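Local coordinates for protein mannosyl-6-phosphatase (PDB 4C1R) that acts as a magnesium-binding mannosyl-6-phosphatase of the endonuclease/exonuclease/phosphatase family, in a gut bacterium able to use yeast mannan, at residues 42-47 and 80-85; 152-157 and 189-194. All coordinates share one frame; numbering follows the deposited sequence.

The two interactions belong to opposite sheets of the DNase I-like sandwich. Interaction 1 pairs two neighbouring strands of one sheet and leads straight to the magnesium ion, held by Glu46 at the end of its first segment. Interaction 2 lies away from that site, where helix 143-159, packed on the other sheet, meets the turn before the edge strand 193-194. Their centres are about 20 Å apart and their nearest atoms about 11 Å, so they do not touch. Strand 130-137 stands between them: its Asn135 bonds to Thr44 and Gln45 of interaction 1, while Phe134 and Leu136 meet Met157 and Val153 of helix 143-159.

Interaction 1 of 2, residues 42-47 and 80-85; sequences FGTQEC and AIFYRT. With MG (magnesium ion), chain E.
Residues 42-45 and 81-84 form an antiparallel strand pair in the buried core of one sheet of the DNase I-like sandwich, with N-to-C directions 150° apart. Phe42 and Phe82 are a hydrogen-bonded pair: Phe42 N gives to Phe82 O and Phe82 N returns to Phe42 O, each at 2.9 Å. Gly43 and Ile81 follow as the non-hydrogen-bonded pair. Beyond them Thr44 N reaches Ala80 O at 3.0 Å, almost straight along the C=O axis, extending the bonding to the residue before the second strand.

Phe42 and Phe82 project from the same face of the sheet. Phe42 holds CG between its own N and carbonyl carbon (chi1 60°), which swings the ring across to the neighbouring strand. There Phe82 CB sits over one face of the Phe42 ring, towards the rim, in a CH-pi contact 3.7 Å from the ring centroid. The two rings are nearly parallel but slid apart and hardly overlap. Thr44 adds its methyl, CG2 lying 3.7 Å from Phe82 CD1, and Leu52 and Met55 of helix 49-58 touch Phe82 as well. Ile81 turns to the other face, against Phe133 and Asn135 of the second sheet; Gly43 adds no bulk there.

The strand pairing ends just before Glu46, whose extended side chain carries OE2 to the magnesium ion at 2.1 Å. Asn8 and the backbone N of Asn11 also bond to the carboxylate. Five waters bring the ion's ligands to six, Glu46 being the one protein ligand, and one of these waters also donates to Glu46 OE1 at 2.6 Å.

Interaction 2 of 2, residues 152-157 and 189-194; sequences LVQEKM and KGVLCD
The carboxamide of Gln154, the flat group of this contact, turns its OE1 towards Lys189, 3.5 Å from CG and 3.6 Å from CB, with Val191 CB a little farther off. These are van der Waals contacts with aliphatic carbons, and the two side chains cross at about a right angle. The amide's other end is held by backbone: NE2 donates to Ala150 O one turn back in its own helix and to Ala185 O in helix 181-187. An extended chain (chi2 162°) lets Gln154 span from helix 143-159 to its neighbour, so a long, neutral side chain whose NE2 has two N-H groups, for two carbonyls, suits the place.

One turn on, Met157 meets Leu192 tip to tip. The sulfur carries this contact, Met157 SD lying 3.8 Å from Leu192 CD1 at the leucine's branched end. Met157 CE is modelled 3.7 Å from Leu192 CD2, but the position of this methyl is doubtful, because it also comes closer to Val191 CG1 than two carbons can sit. Unbranched and flexible, methionine suits a place where a helix must reach across to a neighbouring turn, and leucine offers it two methyls. Phe134 and Ala168 of the underlying sheet touch Met157 too, placing the contact where the helix, the sheet and the turn converge.

No hydrogen bond joins the two segments directly: apolar tips make the fit, while Gln154 NE2, shared between Ala150 O and Ala185 O, links helix 143-159 to helix 181-187.

Interaction 1 of 2, residues 42-47 and 80-85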
ATOM      1  N   PHE A  42       4.883  -5.662  -1.717  1.00 16.57           N
ATOM      2  CA  PHE A  42       4.130  -4.709  -0.903  1.00 16.50           C
ATOM      3  C   PHE A  42       3.912  -3.368  -1.578  1.00 15.43           C
ATOM      4  O   PHE A  42       4.823  -2.829  -2.210  1.00 14.34           O
ATOM      5  CB  PHE A  42       4.669  -4.553   0.527  1.00 14.33           C
ATOM      6  CG  PHE A  42       6.111  -4.076   0.618  1.00 15.42           C
ATOM      7  CD1 PHE A  42       7.163  -4.931   0.346  1.00 14.47           C
ATOM      8  CD2 PHE A  42       6.403  -2.773   1.033  1.00 15.01           C
ATOM      9  CE1 PHE A  42       8.490  -4.507   0.466  1.00 15.65           C
ATOM     10  CE2 PHE A  42       7.718  -2.316   1.123  1.00 14.35           C
ATOM     11  CZ  PHE A  42       8.762  -3.187   0.849  1.00 17.27           C
ATOM     12  N   GLY A  43       2.712  -2.827  -1.396  1.00 13.66           N
ATOM     13  CA  GLY A  43       2.438  -1.444  -1.722  1.00 14.38           C
ATOM     14  C   GLY A  43       2.859  -0.512  -0.608  1.00 16.63           C
ATOM     15  O   GLY A  43       2.597  -0.776   0.585  1.00 16.30           O
ATOM     16  N   THR A  44       3.524   0.570  -1.015  1.00 15.53           N
ATOM     17  CA  THR A  44       3.875   1.684  -0.177  1.00 14.78           C
ATOM     18  C   THR A  44       3.152   2.965  -0.589  1.00 14.99           C
ATOM     19  O   THR A  44       2.785   3.158  -1.771  1.00 15.37           O
ATOM     20  CB  THR A  44       5.431   1.926  -0.173  1.00 14.63           C
ATOM     21  OG1 THR A  44       5.886   2.505  -1.406  1.00 13.54           O
ATOM     22  CG2 THR A  44       6.155   0.632   0.031  1.00 15.74           C
ATOM     23  N   GLN A  45       2.968   3.866   0.379  1.00 14.33           N
ATOM     24  CA  GLN A  45       2.437   5.211   0.057  1.00 14.28           C
ATOM     25  C   GLN A  45       3.347   6.284   0.630  1.00 14.51           C
ATOM     26  O   GLN A  45       4.071   6.041   1.595  1.00 13.79           O
ATOM     27  CB  GLN A  45       0.995   5.371   0.564  1.00 11.97           C
ATOM     28  CG  GLN A  45       0.053   4.288   0.019  1.00 11.97           C
ATOM     29  CD  GLN A  45       0.115   2.985   0.836  1.00 11.21           C
ATOM     30  OE1 GLN A  45       0.192   3.025   2.063  1.00  9.30           O
ATOM     31  NE2 GLN A  45       0.009   1.830   0.162  1.00 10.60           N
ATOM     32  N   GLU A  46       3.307   7.460   0.011  1.00 15.25           N
ATOM     33  CA  GLU A  46       3.928   8.696   0.498  1.00 15.69           C
ATOM     34  C   GLU A  46       5.420   8.907   0.249  1.00 18.62           C
ATOM     35  O   GLU A  46       5.906   9.982   0.565  1.00 18.29           O
ATOM     36  CB  GLU A  46       3.566   9.020   1.956  1.00 15.79           C
ATOM     37  CG  GLU A  46       2.072   9.247   2.170  1.00 15.46           C
ATOM     38  CD  GLU A  46       1.781   9.876   3.497  1.00 15.89           C
ATOM     39  OE1 GLU A  46       2.731  10.465   4.083  1.00 14.14           O
ATOM     40  OE2 GLU A  46       0.601   9.789   3.934  1.00 15.89           O
ATOM     41  N   CYS A  47       6.130   7.942  -0.342  1.00 17.10           N
ATOM     42  CA  CYS A  47       7.575   8.098  -0.500  1.00 17.92           C
ATOM     43  C   CYS A  47       7.893   9.099  -1.610  1.00 20.86           C
ATOM     44  O   CYS A  47       7.344   8.980  -2.723  1.00 17.86           O
ATOM     45  CB  CYS A  47       8.235   6.765  -0.861  1.00 22.46           C
ATOM     46  SG  CYS A  47       8.334   5.604   0.532  1.00 25.38           S
ATOM     47  N   ALA A  80       4.460   3.496  -4.804  1.00 16.64           N
ATOM     48  CA  ALA A  80       5.437   2.519  -5.332  1.00 14.49           C
ATOM     49  C   ALA A  80       5.146   1.095  -4.840  1.00 15.33           C
ATOM     50  O   ALA A  80       4.743   0.908  -3.689  1.00 15.46           O
ATOM     51  CB  ALA A  80       6.863   2.937  -4.926  1.00 14.21           C
ATOM     52  N   ILE A  81       5.344   0.092  -5.705  1.00 14.02           N
ATOM     53  CA  ILE A  81       5.242  -1.314  -5.311  1.00 13.81           C
ATOM     54  C   ILE A  81       6.609  -1.962  -5.252  1.00 14.18           C
ATOM     55  O   ILE A  81       7.306  -1.962  -6.257  1.00 12.60           O
ATOM     56  CB  ILE A  81       4.412  -2.127  -6.326  1.00 13.83           C
ATOM     57  CG1 ILE A  81       2.970  -1.615  -6.359  1.00 13.02           C
ATOM     58  CG2 ILE A  81       4.426  -3.576  -5.923  1.00 13.28           C
ATOM     59  CD1 ILE A  81       2.184  -2.009  -7.590  1.00 12.49           C
ATOM     60  N   PHE A  82       6.986  -2.528  -4.087  1.00 13.76           N
ATOM     61  CA  PHE A  82       8.271  -3.214  -3.950  1.00 14.42           C
ATOM     62  C   PHE A  82       8.052  -4.710  -4.087  1.00 14.02           C
ATOM     63  O   PHE A  82       6.992  -5.220  -3.674  1.00 14.08           O
ATOM     64  CB  PHE A  82       8.894  -2.926  -2.573  1.00 15.34           C
ATOM     65  CG  PHE A  82       9.558  -1.597  -2.476  1.00 16.78           C
ATOM     66  CD1 PHE A  82       8.794  -0.429  -2.350  1.00 17.33           C
ATOM     67  CD2 PHE A  82      10.957  -1.495  -2.461  1.00 17.49           C
ATOM     68  CE1 PHE A  82       9.405   0.818  -2.297  1.00 17.11           C
ATOM     69  CE2 PHE A  82      11.565  -0.255  -2.361  1.00 17.44           C
ATOM     70  CZ  PHE A  82      10.789   0.907  -2.252  1.00 16.29           C
ATOM     71  N   TYR A  83       9.042  -5.434  -4.600  1.00 13.88           N
ATOM     72  CA  TYR A  83       8.880  -6.899  -4.729  1.00 14.56           C
ATOM     73  C   TYR A  83      10.198  -7.629  -4.729  1.00 15.96           C
ATOM     74  O   TYR A  83      11.250  -7.048  -5.045  1.00 15.45           O
ATOM     75  CB  TYR A  83       8.059  -7.260  -5.970  1.00 16.15           C
ATOM     76  CG  TYR A  83       8.786  -6.950  -7.247  1.00 18.09           C
ATOM     77  CD1 TYR A  83       8.782  -5.651  -7.756  1.00 20.23           C
ATOM     78  CD2 TYR A  83       9.479  -7.943  -7.938  1.00 17.95           C
ATOM     79  CE1 TYR A  83       9.462  -5.333  -8.897  1.00 20.41           C
ATOM     80  CE2 TYR A  83      10.187  -7.639  -9.092  1.00 22.24           C
ATOM     81  CZ  TYR A  83      10.165  -6.325  -9.571  1.00 24.59           C
ATOM     82  OH  TYR A  83      10.846  -5.970 -10.738  1.00 27.95           O
ATOM     83  N   ARG A  84      10.168  -8.900  -4.354  1.00 16.35           N
ATOM     84  CA  ARG A  84      11.397  -9.702  -4.347  1.00 18.57           C
ATOM     85  C   ARG A  84      11.649 -10.207  -5.746  1.00 18.75           C
ATOM     86  O   ARG A  84      10.813 -10.915  -6.295  1.00 14.71           O
ATOM     87  CB  ARG A  84      11.254 -10.885  -3.409  1.00 22.14           C
ATOM     88  CG  ARG A  84      10.870 -10.434  -2.012  1.00 26.34           C
ATOM     89  CD  ARG A  84      11.608 -11.252  -0.995  1.00 37.94           C
ATOM     90  NE  ARG A  84      12.989 -11.384  -1.444  1.00 45.87           N
ATOM     91  CZ  ARG A  84      13.686 -12.511  -1.390  1.00 46.66           C
ATOM     92  NH1 ARG A  84      13.139 -13.617  -0.902  1.00 49.04           N
ATOM     93  NH2 ARG A  84      14.924 -12.522  -1.840  1.00 46.40           N
ATOM     94  N   THR A  85      12.796  -9.828  -6.306  1.00 16.20           N
ATOM     95  CA  THR A  85      13.090 -10.100  -7.696  1.00 19.47           C
ATOM     96  C   THR A  85      13.371 -11.571  -7.928  1.00 20.46           C
ATOM     97  O   THR A  85      13.203 -12.045  -9.039  1.00 20.61           O
ATOM     98  CB  THR A  85      14.277  -9.267  -8.175  1.00 21.83           C
ATOM     99  OG1 THR A  85      15.244  -9.194  -7.125  1.00 23.60           O
ATOM    100  CG2 THR A  85      13.833  -7.831  -8.472  1.00 24.24           C
TER
HETATM  101 MG    MG E 401      -0.055  10.210   5.914  1.00 22.17          MG
HETATM  102  O   HOH W   1       1.521  11.861   5.958  1.00 13.68           O
HETATM  103  O   HOH W   2       1.369   8.820   6.625  1.00 13.95           O
HETATM  104  O   HOH W   3      -0.587  10.497   7.734  1.00 19.51           O
HETATM  105  O   HOH W   4      -1.285  11.643   5.204  1.00 16.28           O
HETATM  106  O   HOH W   5      -1.667   8.795   5.738  1.00 20.43           O

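Interaction 2 of 2, residues 152-157 and 189-194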
ATOM      1  N   LEU A 152     -13.270   3.462 -10.952  1.00 21.75           N
ATOM      2  CA  LEU A 152     -12.206   3.569 -11.914  1.00 21.59           C
ATOM      3  C   LEU A 152     -11.205   2.404 -11.781  1.00 22.99           C
ATOM      4  O   LEU A 152     -10.826   1.776 -12.784  1.00 20.08           O
ATOM      5  CB  LEU A 152     -11.500   4.923 -11.822  1.00 21.08           C
ATOM      6  CG  LEU A 152     -10.137   5.013 -12.504  1.00 24.57           C
ATOM      7  CD1 LEU A 152     -10.301   4.705 -14.004  1.00 24.86           C
ATOM      8  CD2 LEU A 152      -9.518   6.392 -12.276  1.00 23.60           C
ATOM      9  N   VAL A 153     -10.767   2.123 -10.543  1.00 21.07           N
ATOM     10  CA  VAL A 153      -9.789   1.078 -10.341  1.00 18.87           C
ATOM     11  C   VAL A 153     -10.384  -0.250 -10.791  1.00 16.97           C
ATOM     12  O   VAL A 153      -9.704  -1.056 -11.390  1.00 17.94           O
ATOM     13  CB  VAL A 153      -9.332   1.023  -8.857  1.00 19.47           C
ATOM     14  CG1 VAL A 153      -8.620  -0.288  -8.592  1.00 19.91           C
ATOM     15  CG2 VAL A 153      -8.362   2.172  -8.594  1.00 20.55           C
ATOM     16  N   GLN A 154     -11.653  -0.486 -10.495  1.00 17.98           N
ATOM     17  CA  GLN A 154     -12.287  -1.740 -10.937  1.00 22.50           C
ATOM     18  C   GLN A 154     -12.394  -1.878 -12.465  1.00 22.03           C
ATOM     19  O   GLN A 154     -12.154  -2.959 -12.992  1.00 24.76           O
ATOM     20  CB  GLN A 154     -13.655  -1.930 -10.277  1.00 23.33           C
ATOM     21  CG  GLN A 154     -13.558  -2.338  -8.821  1.00 25.40           C
ATOM     22  CD  GLN A 154     -14.844  -2.097  -8.093  1.00 24.72           C
ATOM     23  OE1 GLN A 154     -15.751  -2.908  -8.141  1.00 32.31           O
ATOM     24  NE2 GLN A 154     -14.941  -0.966  -7.441  1.00 25.80           N
ATOM     25  N   GLU A 155     -12.709  -0.790 -13.168  1.00 20.36           N
ATOM     26  CA  GLU A 155     -12.590  -0.765 -14.646  1.00 22.42           C
ATOM     27  C   GLU A 155     -11.187  -1.142 -15.097  1.00 24.56           C
ATOM     28  O   GLU A 155     -11.023  -2.011 -15.994  1.00 24.38           O
ATOM     29  CB  GLU A 155     -12.946   0.616 -15.208  1.00 27.52           C
ATOM     30  CG  GLU A 155     -14.442   0.890 -15.313  1.00 38.19           C
ATOM     31  CD  GLU A 155     -15.160   0.030 -16.379  1.00 54.77           C
ATOM     32  OE1 GLU A 155     -14.509  -0.813 -17.052  1.00 56.36           O
ATOM     33  OE2 GLU A 155     -16.400   0.185 -16.547  1.00 59.06           O
ATOM     34  N   LYS A 156     -10.165  -0.547 -14.461  1.00 18.71           N
ATOM     35  CA  LYS A 156      -8.785  -0.851 -14.858  1.00 21.45           C
ATOM     36  C   LYS A 156      -8.432  -2.309 -14.604  1.00 21.61           C
ATOM     37  O   LYS A 156      -7.570  -2.875 -15.295  1.00 21.33           O
ATOM     38  CB  LYS A 156      -7.753   0.074 -14.179  1.00 18.70           C
ATOM     39  CG  LYS A 156      -7.754   1.502 -14.689  1.00 22.37           C
ATOM     40  CD  LYS A 156      -7.170   1.626 -16.102  1.00 26.21           C
ATOM     41  CE  LYS A 156      -7.531   2.968 -16.725  1.00 27.92           C
ATOM     42  NZ  LYS A 156      -6.551   3.310 -17.783  1.00 30.16           N
ATOM     43  N   MET A 157      -9.078  -2.918 -13.605  1.00 24.21           N
ATOM     44  CA  MET A 157      -8.814  -4.329 -13.304  1.00 25.76           C
ATOM     45  C   MET A 157      -9.295  -5.218 -14.457  1.00 27.61           C
ATOM     46  O   MET A 157      -8.765  -6.297 -14.647  1.00 27.58           O
ATOM     47  CB  MET A 157      -9.501  -4.763 -12.011  1.00 25.71           C
ATOM     48  CG  MET A 157      -8.720  -4.503 -10.728  1.00 26.79           C
ATOM     49  SD  MET A 157      -9.799  -4.478  -9.272  1.00 27.60           S
ATOM     50  CE  MET A 157     -10.769  -5.978  -9.402  1.00 29.27           C
ATOM     51  N   LYS A 189     -19.428  -4.875  -5.778  1.00 26.72           N
ATOM     52  CA  LYS A 189     -19.627  -5.502  -7.078  1.00 29.34           C
ATOM     53  C   LYS A 189     -19.251  -6.974  -7.140  1.00 26.68           C
ATOM     54  O   LYS A 189     -19.345  -7.558  -8.202  1.00 32.31           O
ATOM     55  CB  LYS A 189     -18.837  -4.763  -8.154  1.00 32.71           C
ATOM     56  CG  LYS A 189     -19.250  -3.312  -8.367  1.00 45.24           C
ATOM     57  CD  LYS A 189     -20.755  -3.195  -8.562  1.00 50.04           C
ATOM     58  CE  LYS A 189     -21.105  -2.002  -9.433  1.00 61.84           C
ATOM     59  NZ  LYS A 189     -22.456  -1.468  -9.090  1.00 61.99           N
ATOM     60  N   GLY A 190     -18.769  -7.576  -6.047  1.00 24.42           N
ATOM     61  CA  GLY A 190     -18.368  -8.993  -6.104  1.00 22.42           C
ATOM     62  C   GLY A 190     -16.980  -9.183  -6.702  1.00 24.80           C
ATOM     63  O   GLY A 190     -16.505 -10.298  -6.838  1.00 29.90           O
ATOM     64  N   VAL A 191     -16.309  -8.081  -7.011  1.00 22.02           N
ATOM     65  CA  VAL A 191     -15.038  -8.076  -7.746  1.00 23.13           C
ATOM     66  C   VAL A 191     -13.824  -8.153  -6.791  1.00 21.20           C
ATOM     67  O   VAL A 191     -12.759  -8.621  -7.174  1.00 20.95           O
ATOM     68  CB  VAL A 191     -14.993  -6.799  -8.645  1.00 25.07           C
ATOM     69  CG1 VAL A 191     -13.638  -6.542  -9.235  1.00 26.11           C
ATOM     70  CG2 VAL A 191     -16.013  -6.925  -9.767  1.00 27.84           C
ATOM     71  N   LEU A 192     -13.995  -7.686  -5.553  1.00 20.89           N
ATOM     72  CA  LEU A 192     -12.940  -7.682  -4.541  1.00 19.77           C
ATOM     73  C   LEU A 192     -13.519  -7.936  -3.170  1.00 19.16           C
ATOM     74  O   LEU A 192     -14.613  -7.489  -2.877  1.00 19.77           O
ATOM     75  CB  LEU A 192     -12.265  -6.318  -4.496  1.00 18.06           C
ATOM     76  CG  LEU A 192     -11.452  -5.902  -5.710  1.00 19.73           C
ATOM     77  CD1 LEU A 192     -11.133  -4.425  -5.703  1.00 20.23           C
ATOM     78  CD2 LEU A 192     -10.193  -6.744  -5.864  1.00 19.22           C
ATOM     79  N   CYS A 193     -12.706  -8.496  -2.284  1.00 18.50           N
ATOM     80  CA  CYS A 193     -13.080  -8.772  -0.895  1.00 18.71           C
ATOM     81  C   CYS A 193     -12.008  -8.156   0.019  1.00 18.48           C
ATOM     82  O   CYS A 193     -10.832  -8.137  -0.338  1.00 18.21           O
ATOM     83  CB  CYS A 193     -13.037 -10.300  -0.665  1.00 22.15           C
ATOM     84  SG  CYS A 193     -14.201 -11.299  -1.645  1.00 31.39           S
ATOM     85  N   ASP A 194     -12.410  -7.712   1.200  1.00 16.44           N
ATOM     86  CA  ASP A 194     -11.504  -7.215   2.217  1.00 16.16           C
ATOM     87  C   ASP A 194     -10.849  -8.402   2.891  1.00 14.72           C
ATOM     88  O   ASP A 194     -11.550  -9.278   3.414  1.00 14.30           O
ATOM     89  CB  ASP A 194     -12.322  -6.452   3.273  1.00 16.82           C
ATOM     90  CG  ASP A 194     -11.457  -5.721   4.298  1.00 16.86           C
ATOM     91  OD1 ASP A 194     -10.228  -5.995   4.402  1.00 16.66           O
ATOM     92  OD2 ASP A 194     -12.023  -4.834   5.011  1.00 19.28           O
TER